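Local coordinates for dual specificity protein phosphatase 12 (Homo sapiens, PDB 4KI9) that removes phosphate from phosphotyrosine as well as phosphoserine and phosphothreonine in proteins, the work of the catalytic domain contained in this chain, at residues L8-A13 and S94-I99; A73-A78 and V85-H90; I99-L104 and E113-K118; D108-P111 and E117-Q120. The protein carries 2 engineered substitutions. All coordinates share one frame; numbering follows the deposited sequence.

Contact 1 (L8-A13 and S94-I99); sequences LYFGGA and SRSVAI. With PO4 (phosphate ion), chain B.
Phe-10 of strand 8-11 meets Val-97 and Ser-96 in the first turn of helix 95-108, the helix that leaves the phosphate-binding P-loop of the protein-tyrosine phosphatase fold. The two axes run nearly antiparallel (155°) and come within 8.4 Å. Phe-10 CB points toward the helix, and with CG between backbone N and carbonyl carbon (chi1 82°) the ring's CE2 ends 3.8 Å from Val-97 CG2, the methyl approaching obliquely. Leu-119 of helix 112-122 packs on both residues. Ser-96 OG stands 3.8 Å from Gly-11 O, too far to bond; its hydrogen-bond partner is the hydroxyl of the engineered Ser-89.

Arg-95 serves the bound phosphate ion. A bend at chi3 (-75°) curls its chain round the anion and presents the guanidinium edge-on, NE lying 2.7 Å from PO4 O2 and NH2 2.8 Å from PO4 O1. NH1 bonds to Ala-56 O, which helps fix the group's rotation. A leucine in place of Arg-95 would probably leave PO4 O1 and O2 without their charged side-chain donors and the anion more loosely held. Backbone amides add to the grip: Arg-95 N reaches PO4 O2 at 2.9 Å, and Ser-94 N reaches PO4 O3 at 2.9 Å.

Contact 2 (A73-A78 and V85-H90); sequences AFIGQA and VLVHSH. Engineered in segment 85-90: Ser-89 (natural residue Cys). With PO4 (phosphate ion), chain B.
Val-85 and Val-87 present their methyls to Ile-75 and Ala-78, closing one side of a beta-alpha-beta crossover in which helix 68-80 links parallel strands 50-55 and 84-88. Helix and strand lie almost antiparallel, at 160°, with 9.5 Å between their axes. Val-85 is the main bump: its CG2 enters the hollow formed by Ala-78 CB, 3.5 Å away, and the Ile-75 carbonyl, whose O is 4.2 Å from that methyl. The alanine's lone methyl leaves room for the valine branch. Ile-75 fills the next space along the strand and crosses both valines at about a right angle. Its CG2 branch rests 4.1 Å from Val-85 CG1, while the longer branch, with CG1 anti to the carbonyl carbon (chi1 -60°), carries CD1 to 3.7 Å from Val-87 CG2. Ile-99 and Phe-103 of helix 95-108 also pack on Ile-75.

Past the valines the strand runs into the catalytic loop. His-88 ND1 donates to Ser-89 O at 3.1 Å, a bond tilted from the carbonyl plane, and His-88 NE2 bonds to Thr-32 OG1, so both imidazole nitrogens are held. Ser-89 is engineered and replaces the cysteine predicted to form the phosphocysteine intermediate. His-90 N makes a weak bond to the phosphate ion, and Ser-89 OG donates to PO4 O3 over 2.7 Å.

Contact 3 (I99-L104 and E113-K118); sequences IITAFL and EKAYEK
The Tyr-116 ring is approached obliquely by the Thr-101 hydroxyl, OG1 lying 4.0 Å from CD1, where helices 95-108 and 112-122 cross in the helical layer of the phosphatase fold. Tyr-116 also meets the ring of Phe-112, their planes about 25° apart, and its OH is hydrogen-bonded to Met-128 N; these contacts probably limit the ring's rotation. The helix axes approach to 8.8 Å at 126°.

Beside the tyrosine, small groups meet. The Thr-101 hydroxyl turns back to its own helix and bonds to Val-97 O, a polar group thus satisfied in a buried place. The methyl makes the closer contacts with the other helix: CG2, anti to the backbone N while OG1 sits beside it (chi1 -55°), touches Ala-115 CB at 3.8 Å and lies equally close to Tyr-116 N. Ala-115 CB is the bump on the other helix, set into a shallow hollow walled by Thr-101 CG2, the Thr-101 carbonyl and Leu-104. Leu-136 of helix 130-141 packs on Thr-101, and Val-4 of strand 2-5 on Leu-104. Leu-104 CB lies 4.0 Å from the same Ala-115 CB, and Leu-104 CD1 comes within 4.1 Å of Ala-115 O.

Contact 4 (D108-P111 and E117-Q120); sequences DQLP and EKLQ
Leu-110 and Lys-118 make the closest touch, a packing contact between a methyl and the end of a lysine chain: Leu-110 CD1 lies 3.5 Å from Lys-118 NZ, and the two side chains cross at about a right angle. It is no hydrogen bond, since a methyl has no lone pair to accept the ammonium's N-H. The lysine spans most of the gap, for the CA atoms of Leu-110 and Lys-118 are 10.7 Å apart. Its CG is anti to the carbonyl carbon (chi1 -81°), and from there the chain runs extended, so that NZ arrives beside the leucine at the protein surface. Leu-110 CD1 also packs on the CA of Ala-115, which seats the leucine against the same helix.

The polar component is electrostatic. Asp-108 OD1 stands 4.2 Å from Lys-118 NZ, beyond salt-bridge range, so the opposite charges probably attract each other only loosely.

Segment 108-111 belongs to a short loop between consecutive helices 95-108 and 112-122 of the phosphatase fold: Gln-109, with positive phi (52°), is where the chain departs from the helical path of helix 95-108, and Pro-111 occupies the N-cap position of helix 112-122. Gln-109 and Pro-111 touch Tyr-144.

Next to Lys-118 in the same turn, Leu-119 is buried and meets Val-97, Ile-100 and Thr-101 of helix 95-108.

How the contacts relate
Contact 2 is nested in the chain loop closed by contact 1, and contacts 3 and 4 come later. Contacts 1 and 2 share the central sheet through neighbouring strands 8-11 and 84-88, have centres about 9 Å apart, and both reach the phosphate ion; Ala-13 N also lies 2.8 Å from His-90 O, probably hydrogen-bonded. Helix 95-108 carries contact 1 into contact 3, about 11 Å away between centres. Contacts 3 and 4 overlap: 108-111 lies between the segments of contact 3, both end on helix 112-122, sharing Glu-117 and Lys-118, and their centres are about 4 Å apart. Together they lead from the catalytic loop through buried helix packing to the surface of one phosphatase domain.

Contact 1 (L8-A13 and S94-I99)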
loop_
_atom_site.group_PDB
_atom_site.type_symbol
_atom_site.label_atom_id
_atom_site.label_comp_id
_atom_site.label_asym_id
_atom_site.label_seq_id
_atom_site.Cartn_x
_atom_site.Cartn_y
_atom_site.Cartn_z
ATOM N N LEU A 8 -8.218 9.154 -2.788
ATOM C CA LEU A 8 -7.203 8.103 -2.660
ATOM C C LEU A 8 -6.611 7.723 -4.023
ATOM O O LEU A 8 -7.311 7.207 -4.903
ATOM C CB LEU A 8 -7.800 6.878 -1.958
ATOM C CG LEU A 8 -6.923 5.893 -1.169
ATOM C CD1 LEU A 8 -7.274 4.460 -1.526
ATOM C CD2 LEU A 8 -5.418 6.135 -1.287
ATOM N N TYR A 9 -5.313 7.962 -4.178
ATOM C CA TYR A 9 -4.637 7.807 -5.461
ATOM C C TYR A 9 -3.429 6.891 -5.324
ATOM O O TYR A 9 -2.848 6.779 -4.243
ATOM C CB TYR A 9 -4.174 9.178 -5.983
ATOM C CG TYR A 9 -5.280 10.202 -6.203
ATOM C CD1 TYR A 9 -5.841 10.905 -5.137
ATOM C CD2 TYR A 9 -5.743 10.481 -7.486
ATOM C CE1 TYR A 9 -6.845 11.849 -5.344
ATOM C CE2 TYR A 9 -6.743 11.410 -7.703
ATOM C CZ TYR A 9 -7.290 12.092 -6.637
ATOM O OH TYR A 9 -8.277 13.019 -6.873
ATOM N N PHE A 10 -3.053 6.225 -6.416
ATOM C CA PHE A 10 -1.794 5.496 -6.444
ATOM C C PHE A 10 -1.092 5.677 -7.786
ATOM O O PHE A 10 -1.727 6.001 -8.789
ATOM C CB PHE A 10 -1.973 4.013 -6.087
ATOM C CG PHE A 10 -2.427 3.146 -7.237
ATOM C CD1 PHE A 10 -3.770 3.037 -7.551
ATOM C CD2 PHE A 10 -1.511 2.414 -7.980
ATOM C CE1 PHE A 10 -4.195 2.230 -8.603
ATOM C CE2 PHE A 10 -1.930 1.606 -9.040
ATOM C CZ PHE A 10 -3.271 1.516 -9.345
ATOM N N GLY A 11 0.223 5.493 -7.799
ATOM C CA GLY A 11 0.990 5.687 -9.018
ATOM C C GLY A 11 2.444 5.319 -8.825
ATOM O O GLY A 11 2.810 4.736 -7.807
ATOM N N GLY A 12 3.272 5.649 -9.811
ATOM C CA GLY A 12 4.688 5.344 -9.754
ATOM C C GLY A 12 5.530 6.576 -9.493
ATOM O O GLY A 12 5.031 7.585 -9.004
ATOM N N ALA A 13 6.815 6.491 -9.824
ATOM C CA ALA A 13 7.746 7.595 -9.619
ATOM C C ALA A 13 7.308 8.868 -10.342
ATOM O O ALA A 13 7.609 9.973 -9.892
ATOM C CB ALA A 13 9.150 7.192 -10.060
ATOM N N SER A 94 3.407 -2.821 -8.270
ATOM C CA SER A 94 3.535 -3.909 -7.296
ATOM C C SER A 94 3.483 -3.445 -5.829
ATOM O O SER A 94 2.530 -3.730 -5.124
ATOM C CB SER A 94 4.814 -4.700 -7.552
ATOM O OG SER A 94 4.967 -5.753 -6.618
ATOM N N ARG A 95 4.505 -2.737 -5.373
ATOM C CA ARG A 95 4.551 -2.305 -3.969
ATOM C C ARG A 95 3.372 -1.398 -3.575
ATOM O O ARG A 95 2.712 -1.611 -2.553
ATOM C CB ARG A 95 5.882 -1.617 -3.669
ATOM C CG ARG A 95 7.087 -2.564 -3.578
ATOM C CD ARG A 95 8.415 -1.785 -3.595
ATOM N NE ARG A 95 8.740 -1.297 -4.934
ATOM C CZ ARG A 95 9.912 -0.771 -5.286
ATOM N NH1 ARG A 95 10.889 -0.664 -4.398
ATOM N NH2 ARG A 95 10.109 -0.361 -6.539
ATOM N N SER A 96 3.098 -0.389 -4.391
ATOM C CA SER A 96 2.013 0.538 -4.088
ATOM C C SER A 96 0.668 -0.173 -4.248
ATOM O O SER A 96 -0.254 0.036 -3.466
ATOM C CB SER A 96 2.099 1.739 -5.019
ATOM O OG SER A 96 2.159 1.293 -6.364
ATOM N N VAL A 97 0.573 -1.030 -5.263
ATOM C CA VAL A 97 -0.614 -1.847 -5.486
ATOM C C VAL A 97 -0.944 -2.749 -4.289
ATOM O O VAL A 97 -2.097 -2.843 -3.882
ATOM C CB VAL A 97 -0.459 -2.701 -6.777
ATOM C CG1 VAL A 97 -1.544 -3.749 -6.863
ATOM C CG2 VAL A 97 -0.491 -1.795 -8.007
ATOM N N ALA A 98 0.069 -3.402 -3.724
ATOM C CA ALA A 98 -0.125 -4.207 -2.514
ATOM C C ALA A 98 -0.658 -3.374 -1.333
ATOM O O ALA A 98 -1.576 -3.795 -0.612
ATOM C CB ALA A 98 1.174 -4.908 -2.131
ATOM N N ILE A 99 -0.094 -2.187 -1.142
ATOM C CA ILE A 99 -0.530 -1.327 -0.039
ATOM C C ILE A 99 -1.980 -0.893 -0.220
ATOM O O ILE A 99 -2.773 -0.936 0.719
ATOM C CB ILE A 99 0.368 -0.071 0.103
ATOM C CG1 ILE A 99 1.789 -0.467 0.504
ATOM C CG2 ILE A 99 -0.205 0.910 1.125
ATOM C CD1 ILE A 99 1.876 -1.313 1.772
HETATM P P PO4 B . 6.818 -1.310 -8.101
HETATM O O1 PO4 B . 7.875 -0.236 -8.209
HETATM O O2 PO4 B . 6.909 -1.985 -6.758
HETATM O O3 PO4 B . 5.445 -0.729 -8.326
HETATM O O4 PO4 B . 7.087 -2.371 -9.148
#

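Contact 2 (A73-A78 and V85-H90)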
loop_
_atom_site.group_PDB
_atom_site.type_symbol
_atom_site.label_atom_id
_atom_site.label_comp_id
_atom_site.label_asym_id
_atom_site.label_seq_id
_atom_site.Cartn_x
_atom_site.Cartn_y
_atom_site.Cartn_z
ATOM N N ALA A 73 -3.030 2.422 8.535
ATOM C CA ALA A 73 -3.356 3.435 9.548
ATOM C C ALA A 73 -3.008 4.853 9.068
ATOM O O ALA A 73 -3.745 5.812 9.338
ATOM C CB ALA A 73 -2.642 3.126 10.867
ATOM N N PHE A 74 -1.891 4.990 8.363
ATOM C CA PHE A 74 -1.486 6.301 7.843
ATOM C C PHE A 74 -2.518 6.789 6.840
ATOM O O PHE A 74 -2.969 7.934 6.881
ATOM C CB PHE A 74 -0.122 6.211 7.159
ATOM C CG PHE A 74 0.301 7.490 6.482
ATOM C CD1 PHE A 74 0.194 7.632 5.111
ATOM C CD2 PHE A 74 0.787 8.560 7.230
ATOM C CE1 PHE A 74 0.583 8.825 4.483
ATOM C CE2 PHE A 74 1.187 9.734 6.616
ATOM C CZ PHE A 74 1.074 9.870 5.243
ATOM N N ILE A 75 -2.905 5.897 5.940
ATOM C CA ILE A 75 -3.839 6.272 4.896
ATOM C C ILE A 75 -5.200 6.569 5.515
ATOM O O ILE A 75 -5.836 7.569 5.176
ATOM C CB ILE A 75 -3.998 5.168 3.854
ATOM C CG1 ILE A 75 -2.642 4.866 3.196
ATOM C CG2 ILE A 75 -5.038 5.615 2.802
ATOM C CD1 ILE A 75 -2.641 3.582 2.352
ATOM N N GLY A 76 -5.631 5.697 6.428
ATOM C CA GLY A 76 -6.921 5.830 7.081
ATOM C C GLY A 76 -7.055 7.115 7.876
ATOM O O GLY A 76 -8.088 7.777 7.810
ATOM N N GLN A 77 -6.027 7.459 8.647
ATOM C CA GLN A 77 -6.053 8.698 9.437
ATOM C C GLN A 77 -6.102 9.941 8.543
ATOM O O GLN A 77 -6.836 10.899 8.824
ATOM C CB GLN A 77 -4.845 8.780 10.389
ATOM C CG GLN A 77 -4.888 10.002 11.314
ATOM C CD GLN A 77 -3.803 9.985 12.383
ATOM O OE1 GLN A 77 -3.198 8.945 12.660
ATOM N NE2 GLN A 77 -3.559 11.143 12.995
ATOM N N ALA A 78 -5.311 9.934 7.471
ATOM C CA ALA A 78 -5.332 11.039 6.524
ATOM C C ALA A 78 -6.724 11.198 5.912
ATOM O O ALA A 78 -7.255 12.301 5.857
ATOM C CB ALA A 78 -4.285 10.838 5.437
ATOM N N VAL A 85 -4.799 11.417 -0.425
ATOM C CA VAL A 85 -3.615 10.593 -0.216
ATOM C C VAL A 85 -3.055 10.025 -1.526
ATOM O O VAL A 85 -3.804 9.544 -2.377
ATOM C CB VAL A 85 -3.961 9.397 0.708
ATOM C CG1 VAL A 85 -2.785 8.437 0.825
ATOM C CG2 VAL A 85 -4.374 9.892 2.063
ATOM N N LEU A 86 -1.734 10.083 -1.680
ATOM C CA LEU A 86 -1.049 9.377 -2.762
ATOM C C LEU A 86 -0.224 8.243 -2.170
ATOM O O LEU A 86 0.543 8.456 -1.229
ATOM C CB LEU A 86 -0.119 10.332 -3.517
ATOM C CG LEU A 86 0.795 9.648 -4.555
ATOM C CD1 LEU A 86 -0.013 8.987 -5.683
ATOM C CD2 LEU A 86 1.829 10.620 -5.122
ATOM N N VAL A 87 -0.392 7.038 -2.702
ATOM C CA VAL A 87 0.490 5.918 -2.358
ATOM C C VAL A 87 1.297 5.620 -3.603
ATOM O O VAL A 87 0.723 5.332 -4.660
ATOM C CB VAL A 87 -0.293 4.638 -1.997
ATOM C CG1 VAL A 87 0.681 3.496 -1.708
ATOM C CG2 VAL A 87 -1.204 4.881 -0.804
ATOM N N HIS A 88 2.616 5.712 -3.520
ATOM C CA HIS A 88 3.419 5.467 -4.722
ATOM C C HIS A 88 4.612 4.552 -4.491
ATOM O O HIS A 88 5.183 4.505 -3.395
ATOM C CB HIS A 88 3.903 6.785 -5.342
ATOM C CG HIS A 88 5.100 7.367 -4.655
ATOM N ND1 HIS A 88 6.384 7.151 -5.097
ATOM C CD2 HIS A 88 5.207 8.149 -3.553
ATOM C CE1 HIS A 88 7.235 7.779 -4.303
ATOM N NE2 HIS A 88 6.547 8.392 -3.358
ATOM N N SER A 89 4.974 3.828 -5.550
ATOM C CA SER A 89 6.197 3.041 -5.602
ATOM C C SER A 89 7.066 3.581 -6.748
ATOM O O SER A 89 7.005 4.767 -7.059
ATOM C CB SER A 89 5.856 1.566 -5.818
ATOM O OG SER A 89 4.871 1.400 -6.829
ATOM N N HIS A 90 7.878 2.731 -7.370
ATOM C CA HIS A 90 8.641 3.177 -8.538
ATOM C C HIS A 90 7.857 3.028 -9.845
ATOM O O HIS A 90 7.759 3.973 -10.627
ATOM C CB HIS A 90 9.992 2.466 -8.653
ATOM C CG HIS A 90 10.828 2.960 -9.796
ATOM N ND1 HIS A 90 11.069 2.207 -10.925
ATOM C CD2 HIS A 90 11.456 4.144 -9.991
ATOM C CE1 HIS A 90 11.818 2.903 -11.763
ATOM N NE2 HIS A 90 12.066 4.080 -11.222
HETATM P P PO4 B . 6.818 -1.310 -8.101
HETATM O O1 PO4 B . 7.875 -0.236 -8.209
HETATM O O2 PO4 B . 6.909 -1.985 -6.758
HETATM O O3 PO4 B . 5.445 -0.729 -8.326
HETATM O O4 PO4 B . 7.087 -2.371 -9.148
#

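Contact 3 (I99-L104 and E113-K118)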
loop_
_atom_site.group_PDB
_atom_site.type_symbol
_atom_site.label_atom_id
_atom_site.label_comp_id
_atom_site.label_asym_id
_atom_site.label_seq_id
_atom_site.Cartn_x
_atom_site.Cartn_y
_atom_site.Cartn_z
ATOM N N ILE A 99 -0.094 -2.187 -1.142
ATOM C CA ILE A 99 -0.530 -1.327 -0.039
ATOM C C ILE A 99 -1.980 -0.893 -0.220
ATOM O O ILE A 99 -2.773 -0.936 0.719
ATOM C CB ILE A 99 0.368 -0.071 0.103
ATOM C CG1 ILE A 99 1.789 -0.467 0.504
ATOM C CG2 ILE A 99 -0.205 0.910 1.125
ATOM C CD1 ILE A 99 1.876 -1.313 1.772
ATOM N N ILE A 100 -2.327 -0.451 -1.423
ATOM C CA ILE A 100 -3.710 -0.051 -1.692
ATOM C C ILE A 100 -4.666 -1.212 -1.443
ATOM O O ILE A 100 -5.711 -1.050 -0.804
ATOM C CB ILE A 100 -3.878 0.438 -3.144
ATOM C CG1 ILE A 100 -3.102 1.733 -3.346
ATOM C CG2 ILE A 100 -5.355 0.666 -3.466
ATOM C CD1 ILE A 100 -3.659 2.887 -2.520
ATOM N N THR A 101 -4.294 -2.389 -1.944
ATOM C CA THR A 101 -5.119 -3.577 -1.769
ATOM C C THR A 101 -5.333 -3.860 -0.283
ATOM O O THR A 101 -6.460 -4.125 0.150
ATOM C CB THR A 101 -4.526 -4.803 -2.485
ATOM O OG1 THR A 101 -4.320 -4.490 -3.873
ATOM C CG2 THR A 101 -5.482 -6.014 -2.384
ATOM N N ALA A 102 -4.261 -3.758 0.506
ATOM C CA ALA A 102 -4.369 -4.005 1.936
ATOM C C ALA A 102 -5.337 -3.010 2.573
ATOM O O ALA A 102 -6.141 -3.362 3.444
ATOM C CB ALA A 102 -2.997 -3.928 2.602
ATOM N N PHE A 103 -5.266 -1.765 2.137
ATOM C CA PHE A 103 -6.165 -0.739 2.669
ATOM C C PHE A 103 -7.627 -1.043 2.341
ATOM O O PHE A 103 -8.512 -0.927 3.188
ATOM C CB PHE A 103 -5.795 0.616 2.083
ATOM C CG PHE A 103 -6.752 1.709 2.459
ATOM C CD1 PHE A 103 -6.608 2.383 3.672
ATOM C CD2 PHE A 103 -7.794 2.056 1.611
ATOM C CE1 PHE A 103 -7.490 3.390 4.018
ATOM C CE2 PHE A 103 -8.679 3.044 1.955
ATOM C CZ PHE A 103 -8.526 3.720 3.160
ATOM N N LEU A 104 -7.876 -1.413 1.094
ATOM C CA LEU A 104 -9.213 -1.795 0.669
ATOM C C LEU A 104 -9.677 -3.009 1.459
ATOM O O LEU A 104 -10.799 -3.037 1.933
ATOM C CB LEU A 104 -9.244 -2.090 -0.831
ATOM C CG LEU A 104 -9.032 -0.894 -1.754
ATOM C CD1 LEU A 104 -9.109 -1.314 -3.220
ATOM C CD2 LEU A 104 -10.058 0.222 -1.442
ATOM N N GLU A 113 -8.821 -11.456 -2.873
ATOM C CA GLU A 113 -9.119 -11.616 -4.285
ATOM C C GLU A 113 -10.114 -10.564 -4.751
ATOM O O GLU A 113 -9.975 -10.024 -5.845
ATOM C CB GLU A 113 -9.634 -13.032 -4.587
ATOM C CG GLU A 113 -8.618 -14.128 -4.313
ATOM C CD GLU A 113 -7.552 -14.232 -5.394
ATOM O OE1 GLU A 113 -7.607 -13.452 -6.371
ATOM O OE2 GLU A 113 -6.659 -15.101 -5.270
ATOM N N LYS A 114 -11.103 -10.257 -3.914
ATOM C CA LYS A 114 -12.084 -9.228 -4.256
ATOM C C LYS A 114 -11.481 -7.818 -4.318
ATOM O O LYS A 114 -11.786 -7.050 -5.225
ATOM C CB LYS A 114 -13.281 -9.272 -3.294
ATOM C CG LYS A 114 -14.232 -10.440 -3.559
ATOM C CD LYS A 114 -15.184 -10.634 -2.391
ATOM C CE LYS A 114 -15.935 -11.949 -2.483
ATOM N NZ LYS A 114 -16.432 -12.380 -1.143
ATOM N N ALA A 115 -10.626 -7.479 -3.360
ATOM C CA ALA A 115 -10.003 -6.155 -3.341
ATOM C C ALA A 115 -9.060 -5.981 -4.523
ATOM O O ALA A 115 -9.073 -4.956 -5.185
ATOM C CB ALA A 115 -9.254 -5.932 -2.033
ATOM N N TYR A 116 -8.252 -6.999 -4.791
ATOM C CA TYR A 116 -7.255 -6.925 -5.843
ATOM C C TYR A 116 -7.959 -6.848 -7.206
ATOM O O TYR A 116 -7.497 -6.164 -8.120
ATOM C CB TYR A 116 -6.352 -8.154 -5.768
ATOM C CG TYR A 116 -5.108 -8.100 -6.619
ATOM C CD1 TYR A 116 -4.547 -6.886 -7.007
ATOM C CD2 TYR A 116 -4.499 -9.268 -7.047
ATOM C CE1 TYR A 116 -3.396 -6.851 -7.796
ATOM C CE2 TYR A 116 -3.361 -9.241 -7.826
ATOM C CZ TYR A 116 -2.813 -8.033 -8.195
ATOM O OH TYR A 116 -1.683 -8.037 -8.978
ATOM N N GLU A 117 -9.087 -7.543 -7.324
ATOM C CA GLU A 117 -9.886 -7.525 -8.549
ATOM C C GLU A 117 -10.342 -6.100 -8.871
ATOM O O GLU A 117 -10.339 -5.682 -10.029
ATOM C CB GLU A 117 -11.085 -8.465 -8.400
ATOM C CG GLU A 117 -12.089 -8.437 -9.534
ATOM C CD GLU A 117 -13.365 -9.172 -9.170
ATOM O OE1 GLU A 117 -13.273 -10.280 -8.598
ATOM O OE2 GLU A 117 -14.461 -8.634 -9.438
ATOM N N LYS A 118 -10.704 -5.350 -7.835
ATOM C CA LYS A 118 -11.110 -3.961 -8.000
ATOM C C LYS A 118 -9.990 -3.103 -8.571
ATOM O O LYS A 118 -10.220 -2.272 -9.445
ATOM C CB LYS A 118 -11.576 -3.372 -6.670
ATOM C CG LYS A 118 -12.999 -3.726 -6.298
ATOM C CD LYS A 118 -13.387 -3.100 -4.961
ATOM C CE LYS A 118 -14.878 -3.256 -4.698
ATOM N NZ LYS A 118 -15.246 -3.018 -3.271
#

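Contact 4 (D108-P111 and E117-Q120)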
loop_
_atom_site.group_PDB
_atom_site.type_symbol
_atom_site.label_atom_id
_atom_site.label_comp_id
_atom_site.label_asym_id
_atom_site.label_seq_id
_atom_site.Cartn_x
_atom_site.Cartn_y
_atom_site.Cartn_z
ATOM N N ASP A 108 -12.789 -2.193 4.149
ATOM C CA ASP A 108 -14.030 -2.803 3.700
ATOM C C ASP A 108 -14.243 -4.228 4.221
ATOM O O ASP A 108 -15.292 -4.827 3.957
ATOM C CB ASP A 108 -14.084 -2.831 2.170
ATOM C CG ASP A 108 -14.090 -1.451 1.557
ATOM O OD1 ASP A 108 -13.829 -1.345 0.341
ATOM O OD2 ASP A 108 -14.340 -0.471 2.283
ATOM N N GLN A 109 -13.266 -4.768 4.946
ATOM C CA GLN A 109 -13.312 -6.163 5.381
ATOM C C GLN A 109 -13.575 -7.043 4.170
ATOM O O GLN A 109 -14.526 -7.824 4.154
ATOM C CB GLN A 109 -14.402 -6.381 6.435
ATOM C CG GLN A 109 -14.320 -5.431 7.613
ATOM C CD GLN A 109 -13.958 -6.130 8.904
ATOM O OE1 GLN A 109 -13.043 -6.952 8.948
ATOM N NE2 GLN A 109 -14.674 -5.802 9.971
ATOM N N LEU A 110 -12.751 -6.881 3.141
ATOM C CA LEU A 110 -12.942 -7.562 1.857
ATOM C C LEU A 110 -11.828 -8.577 1.663
ATOM O O LEU A 110 -10.663 -8.252 1.882
ATOM C CB LEU A 110 -12.802 -6.550 0.725
ATOM C CG LEU A 110 -13.949 -5.957 -0.074
ATOM C CD1 LEU A 110 -13.356 -5.177 -1.237
ATOM C CD2 LEU A 110 -14.894 -7.033 -0.581
ATOM N N PRO A 111 -12.168 -9.801 1.224
ATOM C CA PRO A 111 -11.116 -10.776 0.917
ATOM C C PRO A 111 -10.120 -10.281 -0.135
ATOM O O PRO A 111 -10.468 -9.460 -0.988
ATOM C CB PRO A 111 -11.904 -11.978 0.371
ATOM C CG PRO A 111 -13.226 -11.878 1.033
ATOM C CD PRO A 111 -13.516 -10.400 1.164
ATOM N N GLU A 117 -9.087 -7.543 -7.324
ATOM C CA GLU A 117 -9.886 -7.525 -8.549
ATOM C C GLU A 117 -10.342 -6.100 -8.871
ATOM O O GLU A 117 -10.339 -5.682 -10.029
ATOM C CB GLU A 117 -11.085 -8.465 -8.400
ATOM C CG GLU A 117 -12.089 -8.437 -9.534
ATOM C CD GLU A 117 -13.365 -9.172 -9.170
ATOM O OE1 GLU A 117 -13.273 -10.280 -8.598
ATOM O OE2 GLU A 117 -14.461 -8.634 -9.438
ATOM N N LYS A 118 -10.704 -5.350 -7.835
ATOM C CA LYS A 118 -11.110 -3.961 -8.000
ATOM C C LYS A 118 -9.990 -3.103 -8.571
ATOM O O LYS A 118 -10.220 -2.272 -9.445
ATOM C CB LYS A 118 -11.576 -3.372 -6.670
ATOM C CG LYS A 118 -12.999 -3.726 -6.298
ATOM C CD LYS A 118 -13.387 -3.100 -4.961
ATOM C CE LYS A 118 -14.878 -3.256 -4.698
ATOM N NZ LYS A 118 -15.246 -3.018 -3.271
ATOM N N LEU A 119 -8.777 -3.301 -8.068
ATOM C CA LEU A 119 -7.626 -2.549 -8.552
ATOM C C LEU A 119 -7.273 -2.906 -9.986
ATOM O O LEU A 119 -6.883 -2.044 -10.774
ATOM C CB LEU A 119 -6.406 -2.818 -7.675
ATOM C CG LEU A 119 -6.077 -1.783 -6.610
ATOM C CD1 LEU A 119 -4.687 -2.040 -6.073
ATOM C CD2 LEU A 119 -6.180 -0.389 -7.194
ATOM N N GLN A 120 -7.364 -4.191 -10.306
ATOM C CA GLN A 120 -6.985 -4.660 -11.636
ATOM C C GLN A 120 -7.953 -4.168 -12.704
ATOM O O GLN A 120 -7.552 -3.926 -13.840
ATOM C CB GLN A 120 -6.834 -6.184 -11.665
ATOM C CG GLN A 120 -5.728 -6.667 -10.742
ATOM C CD GLN A 120 -5.256 -8.069 -11.060
ATOM O OE1 GLN A 120 -4.133 -8.265 -11.525
ATOM N NE2 GLN A 120 -6.101 -9.053 -10.790
#